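Local coordinates for protein amorpha-4,11-diene synthase (Artemisia annua, PDB 4GAX) that probably catalyses the metal-dependent cyclisation of farnesyl diphosphate to a sesquiterpene such as amorpha-4,11-diene, releasing diphosphate, at residues P446-Y451 with K505-E510; G453-R458 with K498-L503. All coordinates share one frame; numbering follows the deposited sequence.

Contact 1: P446-Y451 with K505-E510; sequences PPLLRY and KDINRE
Tyr451 enters helix 505-510 as a knob, seated among Asp506, Ile507, Arg509 and Glu510, where the axes of the two antiparallel segments approach to 9.3 Å. The packing is tightest here. Asp506 CB sits over one face of the tyrosine ring, 3.7 Å from its centroid, in a CH-pi contact, and Glu510 CG meets the ring edge in its plane. On the buried flank, Ile507 CG1 lies 3.6 Å from Tyr451 CB, while Ile507 CG2 meets Leu448 CD1; helix 519-535 covers this pair. The other side is polar and bridged by water. The Arg509 chain bends at chi3 (50°), so that NE and NH2 both grip Glu510 OE2, each at 3.2 Å, with weaker bonds from NH1 and NH2 to Asp506 OD1. One water, 2.7 Å from Glu510 OE1, donates to that oxygen and accepts from Leu448 N in the first helical turn; another joins OE2 to Tyr451 OH. An alanine in place of Glu510 would probably loosen this side, losing the arginine's side-on partner, both water bridges and the methylene at the ring edge. A knob-into-hole seat between antiparallel neighbours is a feature of helical bundles, here within the all-helical class I terpene synthase fold.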
ATOM      1  N   PRO A 446      -5.002  -6.041  16.878  1.00 30.38           N
ATOM      2  CA  PRO A 446      -4.624  -4.635  17.055  1.00 32.36           C
ATOM      3  C   PRO A 446      -5.576  -3.729  16.292  1.00 28.64           C
ATOM      4  O   PRO A 446      -6.051  -4.118  15.221  1.00 30.26           O
ATOM      5  CB  PRO A 446      -3.228  -4.571  16.427  1.00 31.87           C
ATOM      6  CG  PRO A 446      -3.264  -5.635  15.345  1.00 24.97           C
ATOM      7  CD  PRO A 446      -4.097  -6.748  15.952  1.00 23.63           C
ATOM      8  N   PRO A 447      -5.865  -2.535  16.836  1.00 23.73           N
ATOM      9  CA  PRO A 447      -6.768  -1.591  16.165  1.00 27.54           C
ATOM     10  C   PRO A 447      -6.398  -1.310  14.697  1.00 20.45           C
ATOM     11  O   PRO A 447      -7.290  -1.116  13.863  1.00 26.34           O
ATOM     12  CB  PRO A 447      -6.622  -0.325  17.009  1.00 34.67           C
ATOM     13  CG  PRO A 447      -6.373  -0.858  18.394  1.00 32.85           C
ATOM     14  CD  PRO A 447      -5.525  -2.099  18.205  1.00 30.44           C
ATOM     15  N   LEU A 448      -5.107  -1.273  14.387  1.00 28.54           N
ATOM     16  CA  LEU A 448      -4.678  -0.946  13.029  1.00 26.53           C
ATOM     17  C   LEU A 448      -5.249  -1.934  11.993  1.00 27.94           C
ATOM     18  O   LEU A 448      -5.687  -1.524  10.918  1.00 25.04           O
ATOM     19  CB  LEU A 448      -3.157  -0.898  12.941  1.00 25.66           C
ATOM     20  CG  LEU A 448      -2.513  -0.723  11.561  1.00 29.95           C
ATOM     21  CD1 LEU A 448      -2.926   0.601  10.924  1.00 30.28           C
ATOM     22  CD2 LEU A 448      -1.002  -0.797  11.672  1.00 35.73           C
ATOM     23  N   LEU A 449      -5.259  -3.222  12.321  1.00 24.55           N
ATOM     24  CA  LEU A 449      -5.779  -4.224  11.391  1.00 32.00           C
ATOM     25  C   LEU A 449      -7.303  -4.178  11.342  1.00 27.67           C
ATOM     26  O   LEU A 449      -7.907  -4.388  10.290  1.00 26.43           O
ATOM     27  CB  LEU A 449      -5.283  -5.626  11.752  1.00 26.39           C
ATOM     28  CG  LEU A 449      -3.761  -5.794  11.651  1.00 29.62           C
ATOM     29  CD1 LEU A 449      -3.339  -7.243  11.970  1.00 29.80           C
ATOM     30  CD2 LEU A 449      -3.257  -5.376  10.288  1.00 27.15           C
ATOM     31  N   ARG A 450      -7.926  -3.903  12.485  1.00 24.51           N
ATOM     32  CA  ARG A 450      -9.375  -3.722  12.533  1.00 27.57           C
ATOM     33  C   ARG A 450      -9.789  -2.551  11.656  1.00 29.02           C
ATOM     34  O   ARG A 450     -10.797  -2.624  10.938  1.00 27.09           O
ATOM     35  CB  ARG A 450      -9.845  -3.453  13.967  1.00 34.19           C
ATOM     36  CG  ARG A 450     -11.367  -3.500  14.136  1.00 34.68           C
ATOM     37  CD  ARG A 450     -11.802  -2.833  15.429  1.00 50.88           C
ATOM     38  NE  ARG A 450     -10.870  -3.113  16.524  1.00 67.75           N
ATOM     39  CZ  ARG A 450     -10.478  -2.216  17.428  1.00 72.31           C
ATOM     40  NH1 ARG A 450     -10.931  -0.968  17.376  1.00 72.27           N
ATOM     41  NH2 ARG A 450      -9.627  -2.568  18.387  1.00 69.33           N
ATOM     42  N   TYR A 451      -9.022  -1.463  11.735  1.00 25.34           N
ATOM     43  CA  TYR A 451      -9.323  -0.266  10.961  1.00 28.78           C
ATOM     44  C   TYR A 451      -9.171  -0.540   9.458  1.00 20.55           C
ATOM     45  O   TYR A 451     -10.019  -0.137   8.657  1.00 32.18           O
ATOM     46  CB  TYR A 451      -8.421   0.902  11.388  1.00 19.41           C
ATOM     47  CG  TYR A 451      -8.799   1.544  12.718  1.00 25.02           C
ATOM     48  CD1 TYR A 451     -10.130   1.696  13.093  1.00 25.21           C
ATOM     49  CD2 TYR A 451      -7.819   1.981  13.602  1.00 26.67           C
ATOM     50  CE1 TYR A 451     -10.475   2.291  14.306  1.00 31.84           C
ATOM     51  CE2 TYR A 451      -8.151   2.568  14.823  1.00 28.61           C
ATOM     52  CZ  TYR A 451      -9.473   2.727  15.163  1.00 36.68           C
ATOM     53  OH  TYR A 451      -9.794   3.316  16.367  1.00 40.02           O
ATOM     54  N   LYS A 505      -7.602   8.894   9.399  1.00 20.44           N
ATOM     55  CA  LYS A 505      -7.011   9.561  10.557  1.00 18.73           C
ATOM     56  C   LYS A 505      -6.760   8.566  11.701  1.00 17.55           C
ATOM     57  O   LYS A 505      -5.726   8.634  12.380  1.00 20.35           O
ATOM     58  CB  LYS A 505      -7.882  10.746  11.015  1.00 20.95           C
ATOM     59  CG  LYS A 505      -7.682  12.009  10.151  1.00 24.11           C
ATOM     60  CD  LYS A 505      -8.520  13.204  10.632  1.00 28.53           C
ATOM     61  CE  LYS A 505     -10.004  12.934  10.486  1.00 28.10           C
ATOM     62  NZ  LYS A 505     -10.796  14.133  10.910  1.00 24.99           N
ATOM     63  N   ASP A 506      -7.706   7.657  11.923  1.00 19.27           N
ATOM     64  CA  ASP A 506      -7.529   6.616  12.937  1.00 21.00           C
ATOM     65  C   ASP A 506      -6.310   5.764  12.605  1.00 20.52           C
ATOM     66  O   ASP A 506      -5.515   5.400  13.480  1.00 22.68           O
ATOM     67  CB  ASP A 506      -8.768   5.717  13.002  1.00 21.42           C
ATOM     68  CG  ASP A 506      -9.931   6.377  13.709  1.00 30.78           C
ATOM     69  OD1 ASP A 506      -9.689   7.168  14.653  1.00 27.17           O
ATOM     70  OD2 ASP A 506     -11.090   6.100  13.321  1.00 37.29           O
ATOM     71  N   ILE A 507      -6.162   5.444  11.327  1.00 19.29           N
ATOM     72  CA  ILE A 507      -5.036   4.618  10.886  1.00 21.06           C
ATOM     73  C   ILE A 507      -3.697   5.339  11.029  1.00 23.95           C
ATOM     74  O   ILE A 507      -2.681   4.718  11.384  1.00 20.39           O
ATOM     75  CB  ILE A 507      -5.255   4.144   9.439  1.00 21.58           C
ATOM     76  CG1 ILE A 507      -6.358   3.077   9.435  1.00 27.46           C
ATOM     77  CG2 ILE A 507      -3.972   3.571   8.846  1.00 20.48           C
ATOM     78  CD1 ILE A 507      -7.076   2.957   8.117  1.00 24.40           C
ATOM     79  N   ASN A 508      -3.680   6.641  10.746  1.00 21.49           N
ATOM     80  CA  ASN A 508      -2.468   7.427  10.991  1.00 19.14           C
ATOM     81  C   ASN A 508      -2.036   7.341  12.438  1.00 17.96           C
ATOM     82  O   ASN A 508      -0.849   7.172  12.727  1.00 19.11           O
ATOM     83  CB  ASN A 508      -2.651   8.901  10.600  1.00 20.61           C
ATOM     84  CG  ASN A 508      -2.633   9.113   9.095  1.00 23.38           C
ATOM     85  OD1 ASN A 508      -2.169   8.246   8.332  1.00 21.48           O
ATOM     86  ND2 ASN A 508      -3.117  10.283   8.658  1.00 20.34           N
ATOM     87  N   ARG A 509      -2.993   7.466  13.354  1.00 19.14           N
ATOM     88  CA  ARG A 509      -2.656   7.405  14.786  1.00 20.40           C
ATOM     89  C   ARG A 509      -2.041   6.051  15.135  1.00 19.61           C
ATOM     90  O   ARG A 509      -1.006   5.987  15.803  1.00 22.23           O
ATOM     91  CB  ARG A 509      -3.888   7.681  15.643  1.00 13.92           C
ATOM     92  CG  ARG A 509      -3.647   7.673  17.175  1.00 24.32           C
ATOM     93  CD  ARG A 509      -4.987   7.507  17.915  1.00 32.97           C
ATOM     94  NE  ARG A 509      -5.722   6.369  17.353  1.00 52.74           N
ATOM     95  CZ  ARG A 509      -7.000   6.384  16.978  1.00 51.71           C
ATOM     96  NH1 ARG A 509      -7.743   7.476  17.122  1.00 44.84           N
ATOM     97  NH2 ARG A 509      -7.539   5.288  16.462  1.00 49.58           N
ATOM     98  N   GLU A 510      -2.654   4.963  14.668  1.00 16.36           N
ATOM     99  CA  GLU A 510      -2.121   3.633  14.987  1.00 20.43           C
ATOM    100  C   GLU A 510      -0.723   3.463  14.383  1.00 17.70           C
ATOM    101  O   GLU A 510       0.149   2.842  14.981  1.00 19.37           O
ATOM    102  CB  GLU A 510      -3.062   2.523  14.488  1.00 20.05           C
ATOM    103  CG  GLU A 510      -4.451   2.572  15.108  1.00 17.41           C
ATOM    104  CD  GLU A 510      -4.426   2.470  16.625  1.00 32.56           C
ATOM    105  OE1 GLU A 510      -3.628   1.661  17.174  1.00 23.15           O
ATOM    106  OE2 GLU A 510      -5.212   3.201  17.271  1.00 33.00           O
TER
HETATM  107  O   HOH W   1      -2.981  -0.801  16.159  1.00 23.80           O
HETATM  108  O   HOH W   2      -8.047   2.564  18.491  1.00 51.39           O

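Contact 2: G453-R458 with K498-L503; sequences GILGRR and KQVEDL
Arg458, Leu503 and Leu455 give up the most surface where helices 453-458 and 498-503 pack antiparallel, their axes 10.1 Å apart. Leu503 reaches in from the second helix with CG anti to its carbonyl carbon (chi1 -74°), and its CD1 methyl does most of the touching: it lies 3.8 Å from Leu455 CA and also meets Ile454 CG2 and Arg458 CG. One methyl thus packs against three residues of the facing helix. Leu455, with CG anti to its backbone N, runs alongside Leu503, pointing the other way, and brings its own CD1 to Val500 CG1 at 3.9 Å; Trp504 and Ile507 extend this buried apolar layer. Arg458 closes the interface on its more polar side. Its methylenes continue the packing, CB against Val500 CG2, and a bend at chi2 (-75°) turns the guanidinium across the tip of Gln499. The extended glutamine lays its amide over one guanidinium face, NE2 3.1 Å above the plane and over its centre, with the two planes 51° apart. OE1 comes within 2.8 Å of Arg458 NH1, yet the angle is too poor for a hydrogen bond, so this is close polar packing over a face. Arg457 NH1 lies toward the rim of the opposite face, and Arg457 NH2 is 2.9 Å from Arg458 NE, donor against donor. Such a pair of cations would repel, an effect probably eased by Asp410, which forms a salt bridge with Arg457 and also touches the Arg458 side chain. The contact joins two antiparallel neighbours of the class I terpene synthase fold, in which the C-terminal end of helix 447-461, with Asp461, probably begins the second metal-binding (NSE/DTE) motif.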
ATOM      1  N   GLY A 453      -9.467  -3.398   7.966  1.00 33.43           N
ATOM      2  CA  GLY A 453     -10.607  -4.222   7.594  1.00 37.01           C
ATOM      3  C   GLY A 453     -11.892  -3.427   7.403  1.00 38.25           C
ATOM      4  O   GLY A 453     -12.629  -3.641   6.433  1.00 32.64           O
ATOM      5  N   ILE A 454     -12.172  -2.509   8.326  1.00 37.67           N
ATOM      6  CA  ILE A 454     -13.386  -1.698   8.245  1.00 26.36           C
ATOM      7  C   ILE A 454     -13.323  -0.733   7.054  1.00 28.43           C
ATOM      8  O   ILE A 454     -14.297  -0.581   6.306  1.00 30.30           O
ATOM      9  CB  ILE A 454     -13.607  -0.874   9.523  1.00 32.82           C
ATOM     10  CG1 ILE A 454     -13.840  -1.787  10.731  1.00 47.02           C
ATOM     11  CG2 ILE A 454     -14.802   0.060   9.354  1.00 38.84           C
ATOM     12  CD1 ILE A 454     -14.036  -1.017  12.035  1.00 46.68           C
ATOM     13  N   LEU A 455     -12.174  -0.085   6.883  1.00 28.54           N
ATOM     14  CA  LEU A 455     -11.975   0.852   5.779  1.00 30.91           C
ATOM     15  C   LEU A 455     -12.156   0.144   4.434  1.00 27.55           C
ATOM     16  O   LEU A 455     -12.769   0.685   3.519  1.00 30.31           O
ATOM     17  CB  LEU A 455     -10.575   1.459   5.855  1.00 26.89           C
ATOM     18  CG  LEU A 455     -10.132   2.370   4.700  1.00 28.89           C
ATOM     19  CD1 LEU A 455     -11.060   3.559   4.534  1.00 26.91           C
ATOM     20  CD2 LEU A 455      -8.714   2.849   4.933  1.00 30.75           C
ATOM     21  N   GLY A 456     -11.611  -1.067   4.332  1.00 30.44           N
ATOM     22  CA  GLY A 456     -11.725  -1.868   3.126  1.00 29.31           C
ATOM     23  C   GLY A 456     -13.173  -2.153   2.783  1.00 37.58           C
ATOM     24  O   GLY A 456     -13.565  -2.098   1.610  1.00 33.92           O
ATOM     25  N   ARG A 457     -13.968  -2.455   3.806  1.00 33.10           N
ATOM     26  CA  ARG A 457     -15.383  -2.703   3.614  1.00 32.34           C
ATOM     27  C   ARG A 457     -16.088  -1.419   3.193  1.00 30.80           C
ATOM     28  O   ARG A 457     -16.928  -1.441   2.296  1.00 38.97           O
ATOM     29  CB  ARG A 457     -16.002  -3.269   4.896  1.00 36.94           C
ATOM     30  CG  ARG A 457     -17.346  -3.949   4.710  1.00 55.21           C
ATOM     31  CD  ARG A 457     -17.925  -4.411   6.049  1.00 69.32           C
ATOM     32  NE  ARG A 457     -17.795  -3.379   7.076  1.00 80.73           N
ATOM     33  CZ  ARG A 457     -18.539  -2.276   7.135  1.00 90.19           C
ATOM     34  NH1 ARG A 457     -19.475  -2.048   6.220  1.00 94.73           N
ATOM     35  NH2 ARG A 457     -18.343  -1.398   8.107  1.00 90.95           N
ATOM     36  N   ARG A 458     -15.739  -0.298   3.827  1.00 32.92           N
ATOM     37  CA  ARG A 458     -16.371   0.981   3.494  1.00 35.29           C
ATOM     38  C   ARG A 458     -16.024   1.420   2.075  1.00 39.30           C
ATOM     39  O   ARG A 458     -16.882   1.911   1.340  1.00 39.19           O
ATOM     40  CB  ARG A 458     -15.963   2.087   4.475  1.00 32.11           C
ATOM     41  CG  ARG A 458     -16.291   1.811   5.942  1.00 45.57           C
ATOM     42  CD  ARG A 458     -17.772   1.964   6.246  1.00 62.64           C
ATOM     43  NE  ARG A 458     -18.093   1.489   7.590  1.00 75.18           N
ATOM     44  CZ  ARG A 458     -19.289   1.595   8.164  1.00 86.21           C
ATOM     45  NH1 ARG A 458     -20.292   2.172   7.517  1.00 91.14           N
ATOM     46  NH2 ARG A 458     -19.480   1.126   9.391  1.00 87.50           N
ATOM     47  N   LYS A 498     -17.218  11.219   5.013  1.00 34.28           N
ATOM     48  CA  LYS A 498     -16.601  11.687   6.259  1.00 30.47           C
ATOM     49  C   LYS A 498     -16.148  10.506   7.142  1.00 23.28           C
ATOM     50  O   LYS A 498     -15.066  10.542   7.730  1.00 28.53           O
ATOM     51  CB  LYS A 498     -17.542  12.626   7.024  1.00 37.07           C
ATOM     52  CG  LYS A 498     -17.265  12.678   8.527  1.00 45.21           C
ATOM     53  CD  LYS A 498     -16.980  14.081   9.025  1.00 50.12           C
ATOM     54  CE  LYS A 498     -17.403  14.221  10.485  1.00 54.75           C
ATOM     55  NZ  LYS A 498     -16.785  13.176  11.352  1.00 50.33           N
ATOM     56  N   GLN A 499     -16.968   9.460   7.217  1.00 22.16           N
ATOM     57  CA  GLN A 499     -16.595   8.250   7.955  1.00 32.14           C
ATOM     58  C   GLN A 499     -15.285   7.658   7.424  1.00 33.79           C
ATOM     59  O   GLN A 499     -14.416   7.207   8.194  1.00 24.57           O
ATOM     60  CB  GLN A 499     -17.732   7.232   7.872  1.00 39.89           C
ATOM     61  CG  GLN A 499     -17.462   5.887   8.512  1.00 54.94           C
ATOM     62  CD  GLN A 499     -18.692   4.993   8.454  1.00 71.18           C
ATOM     63  OE1 GLN A 499     -19.308   4.834   7.398  1.00 67.43           O
ATOM     64  NE2 GLN A 499     -19.068   4.425   9.596  1.00 77.88           N
ATOM     65  N   VAL A 500     -15.124   7.677   6.105  1.00 26.60           N
ATOM     66  CA  VAL A 500     -13.873   7.209   5.513  1.00 22.64           C
ATOM     67  C   VAL A 500     -12.696   8.107   5.900  1.00 22.08           C
ATOM     68  O   VAL A 500     -11.597   7.626   6.217  1.00 20.71           O
ATOM     69  CB  VAL A 500     -13.992   7.083   3.981  1.00 26.15           C
ATOM     70  CG1 VAL A 500     -12.618   6.918   3.353  1.00 22.12           C
ATOM     71  CG2 VAL A 500     -14.922   5.920   3.617  1.00 25.68           C
ATOM     72  N   GLU A 501     -12.905   9.415   5.883  1.00 29.08           N
ATOM     73  CA  GLU A 501     -11.838  10.326   6.296  1.00 24.24           C
ATOM     74  C   GLU A 501     -11.461  10.094   7.752  1.00 25.39           C
ATOM     75  O   GLU A 501     -10.285  10.141   8.116  1.00 25.28           O
ATOM     76  CB  GLU A 501     -12.253  11.784   6.083  1.00 29.32           C
ATOM     77  CG  GLU A 501     -12.246  12.184   4.618  1.00 37.95           C
ATOM     78  CD  GLU A 501     -10.947  11.777   3.913  1.00 41.21           C
ATOM     79  OE1 GLU A 501     -10.976  10.837   3.088  1.00 40.35           O
ATOM     80  OE2 GLU A 501      -9.901  12.393   4.188  1.00 43.36           O
ATOM     81  N   ASP A 502     -12.463   9.857   8.590  1.00 26.71           N
ATOM     82  CA  ASP A 502     -12.204   9.512   9.986  1.00 25.39           C
ATOM     83  C   ASP A 502     -11.281   8.303  10.092  1.00 21.97           C
ATOM     84  O   ASP A 502     -10.360   8.282  10.906  1.00 25.13           O
ATOM     85  CB  ASP A 502     -13.518   9.219  10.705  1.00 34.36           C
ATOM     86  CG  ASP A 502     -14.257  10.482  11.104  1.00 45.48           C
ATOM     87  OD1 ASP A 502     -13.761  11.582  10.775  1.00 40.04           O
ATOM     88  OD2 ASP A 502     -15.328  10.373  11.746  1.00 51.70           O
ATOM     89  N   LEU A 503     -11.519   7.302   9.254  1.00 17.38           N
ATOM     90  CA  LEU A 503     -10.725   6.069   9.306  1.00 16.71           C
ATOM     91  C   LEU A 503      -9.264   6.290   8.930  1.00 13.69           C
ATOM     92  O   LEU A 503      -8.362   5.724   9.558  1.00 17.74           O
ATOM     93  CB  LEU A 503     -11.357   4.993   8.415  1.00 22.97           C
ATOM     94  CG  LEU A 503     -12.625   4.398   9.019  1.00 35.20           C
ATOM     95  CD1 LEU A 503     -13.402   3.646   7.950  1.00 32.18           C
ATOM     96  CD2 LEU A 503     -12.289   3.478  10.195  1.00 34.14           C
TER

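Contacts 1 and 2 are successive levels of one antiparallel pairing between helix 447-461 and helix 489-513, their centres about 10 Å apart and contact 2 nested within the chain loop closed by contact 1. They touch at two points: Ile507 CD1 of contact 1 packs 3.6 Å from Leu455 CD2 of contact 2, and Tyr451 CD1 approaches Leu503 CD2 at 4.0 Å. Contact 1 lies at the start of helix 447-461, whereas contact 2 lies further along it, nearer Asp461 and the presumed second metal-binding motif. Residues 466-474, which would include the end of that motif, are not modelled, consistent with a mobile loop near the active site.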